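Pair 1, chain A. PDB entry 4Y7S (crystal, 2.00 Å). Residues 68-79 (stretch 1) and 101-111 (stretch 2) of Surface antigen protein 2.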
# COMPACT_ATOMS: atom_id res chain seq x y z
N LYS A 68 -4.80 6.37 20.31
CA LYS A 68 -5.75 6.09 21.38
C LYS A 68 -5.17 5.30 22.55
O LYS A 68 -5.75 5.28 23.64
CB LYS A 68 -6.94 5.29 20.80
CG LYS A 68 -7.72 5.98 19.68
CD LYS A 68 -8.57 7.11 20.13
CE LYS A 68 -9.29 7.74 18.93
NZ LYS A 68 -9.84 9.08 19.27
N CYS A 69 -4.05 4.61 22.33
CA CYS A 69 -3.45 3.72 23.34
C CYS A 69 -2.03 4.15 23.77
O CYS A 69 -1.28 4.70 22.96
CB CYS A 69 -3.39 2.27 22.81
SG CYS A 69 -5.02 1.55 22.39
N ARG A 70 -1.67 3.90 25.03
CA ARG A 70 -0.32 4.19 25.54
C ARG A 70 0.25 3.00 26.29
O ARG A 70 -0.49 2.15 26.77
CB ARG A 70 -0.34 5.40 26.50
CG ARG A 70 -0.88 6.68 25.90
CD ARG A 70 0.20 7.48 25.20
NE ARG A 70 -0.35 8.64 24.50
CZ ARG A 70 -0.85 8.60 23.26
NH1 ARG A 70 -0.88 7.46 22.57
NH2 ARG A 70 -1.33 9.71 22.71
N GLY A 71 1.57 2.95 26.38
CA GLY A 71 2.26 1.99 27.23
C GLY A 71 1.96 0.55 26.88
O GLY A 71 1.91 0.17 25.71
N ALA A 72 1.74 -0.26 27.90
CA ALA A 72 1.51 -1.69 27.73
C ALA A 72 0.31 -2.00 26.85
O ALA A 72 0.25 -3.06 26.23
CB ALA A 72 1.37 -2.36 29.08
N ASP A 73 -0.66 -1.08 26.79
CA ASP A 73 -1.83 -1.28 25.93
C ASP A 73 -1.39 -1.39 24.47
O ASP A 73 -1.94 -2.18 23.70
CB ASP A 73 -2.84 -0.14 26.10
CG ASP A 73 -3.56 -0.19 27.42
OD1 ASP A 73 -3.52 -1.24 28.09
OD2 ASP A 73 -4.14 0.85 27.81
N VAL A 74 -0.42 -0.57 24.07
CA VAL A 74 0.08 -0.66 22.69
C VAL A 74 0.78 -2.01 22.47
O VAL A 74 0.49 -2.74 21.51
CB VAL A 74 1.07 0.47 22.36
CG1 VAL A 74 1.54 0.33 20.91
CG2 VAL A 74 0.41 1.85 22.56
N THR A 75 1.67 -2.35 23.39
CA THR A 75 2.43 -3.59 23.32
C THR A 75 1.52 -4.83 23.27
O THR A 75 1.72 -5.73 22.45
CB THR A 75 3.37 -3.67 24.51
OG1 THR A 75 4.23 -2.52 24.48
CG2 THR A 75 4.21 -4.93 24.47
N ASN A 76 0.51 -4.87 24.14
CA ASN A 76 -0.44 -5.97 24.16
C ASN A 76 -1.29 -6.03 22.90
O ASN A 76 -1.56 -7.11 22.37
CB ASN A 76 -1.31 -5.86 25.42
CG ASN A 76 -0.58 -6.31 26.66
OD1 ASN A 76 0.29 -7.17 26.58
ND2 ASN A 76 -0.89 -5.69 27.80
N PHE A 77 -1.72 -4.88 22.40
CA PHE A 77 -2.44 -4.88 21.15
C PHE A 77 -1.58 -5.49 20.03
O PHE A 77 -2.05 -6.33 19.27
CB PHE A 77 -2.90 -3.49 20.71
CG PHE A 77 -3.50 -3.52 19.36
CD1 PHE A 77 -4.85 -3.86 19.21
CD2 PHE A 77 -2.72 -3.34 18.22
CE1 PHE A 77 -5.42 -3.96 17.96
CE2 PHE A 77 -3.29 -3.44 16.95
CZ PHE A 77 -4.64 -3.75 16.82
N ARG A 78 -0.31 -5.09 19.95
CA ARG A 78 0.53 -5.58 18.87
C ARG A 78 0.77 -7.09 18.99
O ARG A 78 0.81 -7.79 17.98
CB ARG A 78 1.88 -4.87 18.83
CG ARG A 78 1.82 -3.42 18.42
CD ARG A 78 3.23 -2.84 18.20
NE ARG A 78 3.77 -3.09 16.85
CZ ARG A 78 4.86 -2.50 16.36
NH1 ARG A 78 5.55 -1.63 17.09
NH2 ARG A 78 5.28 -2.79 15.13
N LYS A 79 0.93 -7.59 20.22
CA LYS A 79 1.11 -9.02 20.44
C LYS A 79 -0.10 -9.79 19.96
O LYS A 79 0.03 -10.85 19.36
CB LYS A 79 1.34 -9.31 21.91
CG LYS A 79 2.73 -8.93 22.36
CD LYS A 79 3.03 -9.36 23.81
CE LYS A 79 4.47 -8.99 24.18
NZ LYS A 79 4.71 -9.05 25.64
N VAL A 101 4.14 3.80 10.63
CA VAL A 101 3.15 3.40 11.64
C VAL A 101 3.79 2.60 12.76
O VAL A 101 3.48 2.80 13.95
CB VAL A 101 2.00 2.59 11.00
CG1 VAL A 101 1.07 2.03 12.08
CG2 VAL A 101 1.23 3.45 9.99
N SER A 102 4.70 1.69 12.42
CA SER A 102 5.44 0.96 13.44
C SER A 102 6.19 1.92 14.37
O SER A 102 6.19 1.72 15.57
CB SER A 102 6.43 -0.02 12.80
OG SER A 102 6.93 -0.92 13.78
N SER A 103 6.84 2.94 13.81
CA SER A 103 7.59 3.91 14.60
C SER A 103 6.65 4.67 15.53
O SER A 103 6.98 4.89 16.69
CB SER A 103 8.34 4.90 13.70
OG SER A 103 9.24 4.22 12.84
N ALA A 104 5.48 5.03 15.03
CA ALA A 104 4.46 5.70 15.85
C ALA A 104 3.99 4.79 16.99
O ALA A 104 3.73 5.26 18.10
CB ALA A 104 3.27 6.14 14.97
N LEU A 105 3.84 3.50 16.72
CA LEU A 105 3.43 2.58 17.77
C LEU A 105 4.52 2.42 18.81
O LEU A 105 4.23 2.41 20.01
CB LEU A 105 3.07 1.21 17.19
CG LEU A 105 1.76 1.16 16.41
CD1 LEU A 105 1.67 -0.12 15.61
CD2 LEU A 105 0.55 1.35 17.36
N ASP A 106 5.76 2.31 18.35
CA ASP A 106 6.91 2.24 19.24
C ASP A 106 6.88 3.41 20.22
O ASP A 106 7.10 3.26 21.44
CB ASP A 106 8.24 2.26 18.47
CG ASP A 106 8.50 0.98 17.67
OD1 ASP A 106 7.76 -0.01 17.87
OD2 ASP A 106 9.47 0.95 16.88
N ALA A 107 6.64 4.60 19.67
CA ALA A 107 6.62 5.82 20.49
C ALA A 107 5.47 5.78 21.52
O ALA A 107 5.65 6.14 22.69
CB ALA A 107 6.50 7.05 19.60
N ALA A 108 4.29 5.37 21.07
CA ALA A 108 3.13 5.29 21.96
C ALA A 108 3.37 4.30 23.10
O ALA A 108 2.96 4.55 24.24
CB ALA A 108 1.89 4.89 21.17
N ALA A 109 4.11 3.24 22.81
CA ALA A 109 4.38 2.20 23.81
C ALA A 109 5.37 2.66 24.88
O ALA A 109 5.35 2.13 25.99
CB ALA A 109 4.90 0.95 23.14
N THR A 110 6.24 3.60 24.53
CA THR A 110 7.26 4.13 25.45
C THR A 110 6.89 5.45 26.11
O THR A 110 7.67 5.96 26.91
CB THR A 110 8.62 4.32 24.75
OG1 THR A 110 8.50 5.32 23.73
CG2 THR A 110 9.10 3.01 24.15
N ALA A 111 5.75 6.02 25.75
CA ALA A 111 5.30 7.30 26.32
C ALA A 111 5.40 7.34 27.85
O ALA A 111 4.97 6.41 28.54
CB ALA A 111 3.87 7.59 25.89

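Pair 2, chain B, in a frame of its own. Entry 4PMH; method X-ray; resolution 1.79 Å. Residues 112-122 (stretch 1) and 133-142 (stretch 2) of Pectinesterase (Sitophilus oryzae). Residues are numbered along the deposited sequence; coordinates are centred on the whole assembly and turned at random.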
# COMPACT_ATOMS: atom_id res chain seq x y z
N THR B 112 4.15 22.63 -0.94
CA THR B 112 5.42 23.28 -0.69
C THR B 112 5.85 23.01 0.74
O THR B 112 5.01 22.81 1.61
CB THR B 112 5.37 24.81 -0.89
OG1 THR B 112 4.61 25.40 0.16
CG2 THR B 112 4.77 25.16 -2.23
N PRO B 113 7.16 23.00 0.99
CA PRO B 113 7.65 22.85 2.36
C PRO B 113 7.14 23.89 3.35
O PRO B 113 6.91 23.54 4.50
CB PRO B 113 9.16 22.95 2.20
CG PRO B 113 9.38 22.33 0.87
CD PRO B 113 8.25 22.85 0.02
N SER B 114 6.94 25.14 2.92
CA SER B 114 6.34 26.12 3.83
C SER B 114 4.94 25.71 4.28
O SER B 114 4.60 25.80 5.46
CB SER B 114 6.30 27.51 3.21
OG SER B 114 7.58 27.87 2.75
N ALA B 115 4.13 25.27 3.32
CA ALA B 115 2.78 24.84 3.61
C ALA B 115 2.80 23.59 4.51
O ALA B 115 1.96 23.46 5.42
CB ALA B 115 2.02 24.56 2.32
N TYR B 116 3.76 22.70 4.28
CA TYR B 116 3.91 21.49 5.11
C TYR B 116 4.22 21.88 6.54
O TYR B 116 3.61 21.36 7.49
CB TYR B 116 5.00 20.59 4.52
CG TYR B 116 5.45 19.44 5.39
CD1 TYR B 116 4.78 18.20 5.38
CD2 TYR B 116 6.56 19.57 6.21
CE1 TYR B 116 5.22 17.15 6.17
CE2 TYR B 116 7.00 18.53 7.01
CZ TYR B 116 6.34 17.32 6.99
OH TYR B 116 6.80 16.32 7.81
N LYS B 117 5.13 22.84 6.72
CA LYS B 117 5.44 23.33 8.06
C LYS B 117 4.21 23.90 8.75
O LYS B 117 3.97 23.62 9.93
CB LYS B 117 6.56 24.35 8.03
CG LYS B 117 7.92 23.74 7.72
CD LYS B 117 9.05 24.75 7.88
CE LYS B 117 9.42 24.96 9.35
NZ LYS B 117 10.43 26.05 9.51
N SER B 118 3.45 24.71 8.03
CA SER B 118 2.25 25.32 8.60
C SER B 118 1.25 24.26 8.99
O SER B 118 0.64 24.34 10.05
CB SER B 118 1.58 26.30 7.64
OG SER B 118 2.42 27.43 7.46
N LEU B 119 1.11 23.25 8.14
CA LEU B 119 0.12 22.22 8.37
C LEU B 119 0.47 21.28 9.54
O LEU B 119 -0.39 20.96 10.35
CB LEU B 119 -0.12 21.43 7.08
CG LEU B 119 -1.35 20.54 7.02
CD1 LEU B 119 -2.63 21.36 7.00
CD2 LEU B 119 -1.28 19.62 5.80
N VAL B 120 1.73 20.84 9.63
CA VAL B 120 2.09 19.80 10.64
C VAL B 120 3.18 20.18 11.64
O VAL B 120 3.46 19.42 12.58
CB VAL B 120 2.52 18.50 9.94
CG1 VAL B 120 1.46 18.06 8.93
CG2 VAL B 120 3.87 18.65 9.28
N GLY B 121 3.79 21.35 11.45
CA GLY B 121 4.97 21.71 12.20
C GLY B 121 4.75 21.72 13.69
O GLY B 121 5.66 21.36 14.47
N SER B 122 3.55 22.12 14.12
CA SER B 122 3.24 22.19 15.53
C SER B 122 3.13 20.81 16.20
O SER B 122 2.95 20.73 17.40
CB SER B 122 1.96 23.00 15.78
OG SER B 122 0.82 22.42 15.16
N MET B 133 12.43 12.80 10.82
CA MET B 133 11.50 12.59 9.70
C MET B 133 10.85 13.92 9.29
O MET B 133 10.87 14.28 8.12
CB MET B 133 10.41 11.57 10.04
CG MET B 133 10.93 10.16 10.23
SD MET B 133 9.68 9.05 10.92
CE MET B 133 8.49 8.98 9.58
N TYR B 134 10.26 14.62 10.26
CA TYR B 134 9.62 15.92 9.99
C TYR B 134 10.59 16.92 9.35
O TYR B 134 10.31 17.53 8.29
CB TYR B 134 8.98 16.49 11.28
CG TYR B 134 8.75 17.99 11.21
CD1 TYR B 134 7.75 18.52 10.41
CD2 TYR B 134 9.57 18.87 11.91
CE1 TYR B 134 7.56 19.89 10.31
CE2 TYR B 134 9.38 20.25 11.82
CZ TYR B 134 8.37 20.75 11.01
OH TYR B 134 8.15 22.12 10.92
N ASN B 135 11.76 17.05 9.97
CA ASN B 135 12.77 17.99 9.49
C ASN B 135 13.26 17.67 8.07
O ASN B 135 13.49 18.58 7.27
CB ASN B 135 13.94 18.07 10.47
CG ASN B 135 14.95 19.14 10.06
OD1 ASN B 135 14.58 20.26 9.69
ND2 ASN B 135 16.23 18.80 10.12
N SER B 136 13.39 16.39 7.74
CA SER B 136 13.81 16.00 6.39
C SER B 136 12.78 16.40 5.34
O SER B 136 13.15 16.73 4.22
CB SER B 136 14.08 14.50 6.31
OG SER B 136 12.86 13.80 6.13
N CYS B 137 11.50 16.40 5.68
CA CYS B 137 10.47 16.92 4.80
C CYS B 137 10.41 18.45 4.84
O CYS B 137 10.26 19.10 3.79
CB CYS B 137 9.12 16.32 5.17
SG CYS B 137 9.09 14.53 4.91
N ALA B 138 10.54 19.02 6.03
CA ALA B 138 10.49 20.47 6.24
C ALA B 138 11.62 21.18 5.51
O ALA B 138 11.46 22.33 5.08
CB ALA B 138 10.52 20.80 7.72
N SER B 139 12.74 20.49 5.36
CA SER B 139 13.94 21.10 4.78
C SER B 139 14.07 21.01 3.27
O SER B 139 15.06 21.50 2.72
CB SER B 139 15.16 20.48 5.42
OG SER B 139 15.06 20.66 6.81
N LYS B 140 13.08 20.42 2.59
CA LYS B 140 13.09 20.31 1.14
C LYS B 140 12.87 21.67 0.55
O LYS B 140 12.49 22.59 1.26
CB LYS B 140 11.96 19.38 0.70
CG LYS B 140 12.14 17.93 1.14
CD LYS B 140 12.24 17.01 -0.05
CE LYS B 140 12.80 15.64 0.30
NZ LYS B 140 12.04 15.00 1.38
N SER B 141 13.07 21.83 -0.75
CA SER B 141 12.68 23.07 -1.42
C SER B 141 11.67 22.81 -2.54
O SER B 141 11.76 21.79 -3.23
CB SER B 141 13.89 23.79 -1.99
OG SER B 141 13.57 25.15 -2.18
N GLY B 142 10.71 23.72 -2.69
CA GLY B 142 9.76 23.67 -3.80
C GLY B 142 8.57 22.77 -3.57
O GLY B 142 7.41 23.22 -3.53

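Pairs 1 and 2 share an arrangement in which the start of one helix packs, roughly antiparallel, against the C-terminal part of another. Fourteen central residues superpose with an RMSD of 1.0 Å over N, CA and C. The N-to-C directions enclose 135° in pair 1 and 146° in pair 2, but the axes approach to 7.9 Å in the former and only to 9.8 Å in the latter. The buried areas are nevertheless similar, 468 and 491 Å².

The central match is Val A74 with Tyr B116, both with CA-to-CB directed toward the partner helix and both with chi1 in t. Opposite them, Leu A105, Ala A108 and Ala A109 correspond to Tyr B134, Cys B137 and Ala B138, so pair 2 carries the larger side chain at three of these four positions. In pair 1, where the axes are closer, Val A74 CG2 lies 3.7 Å from Ala A108 CB, and Val A74 CG1 lies 3.8 Å from Leu A105 CD2. In pair 2 the Tyr B116 ring spans the wider gap, with CZ 3.5 Å from Cys B137 CB and CE2 3.5 Å from Tyr B134 CD1. The two tyrosine rings meet rim to rim, their planes at 20° and their centroids 5.7 Å apart, so neither covers the face of the other.

Next along the helix, Thr A75 matches Lys B117. Each packs beside the alanine found at the matched position in both pairs: Thr A75 OG1 is 3.8 Å from Ala A109 CB, and Lys B117 CG is 3.9 Å from Ala B138 CB. The longer lysine also reaches Tyr B134, its CE 3.5 Å from OH.

The helix starts also differ in chemistry. Gly A71, the N-cap residue, donates a hydrogen bond from N to Ala A108 O (3.0 Å), while its CA makes a CA-H...O contact with Ala A109 O (3.3 Å). Its counterpart, Pro B113, has no amide hydrogen to donate and instead packs its ring against backbone, with CG 3.1 Å from Lys B140 O and CB 3.7 Å from Ala B138 O. The preceding Thr B112 caps its own helix by accepting from Ala B115 N at OG1 (3.2 Å).

In pair 1, Arg A78 also forms a polar clasp; neither it nor Ser A102 has a matched position in pair 2. Its NH2 donates to Ser A102 OG (2.8 Å), and NH1 forms a salt bridge with Asp A106 OD1 (2.8 Å), although the hydrogen bond within it is weak; Leu A105 CD1 lies over one guanidinium face. Pair 2 has no hydrogen bond between its stretches.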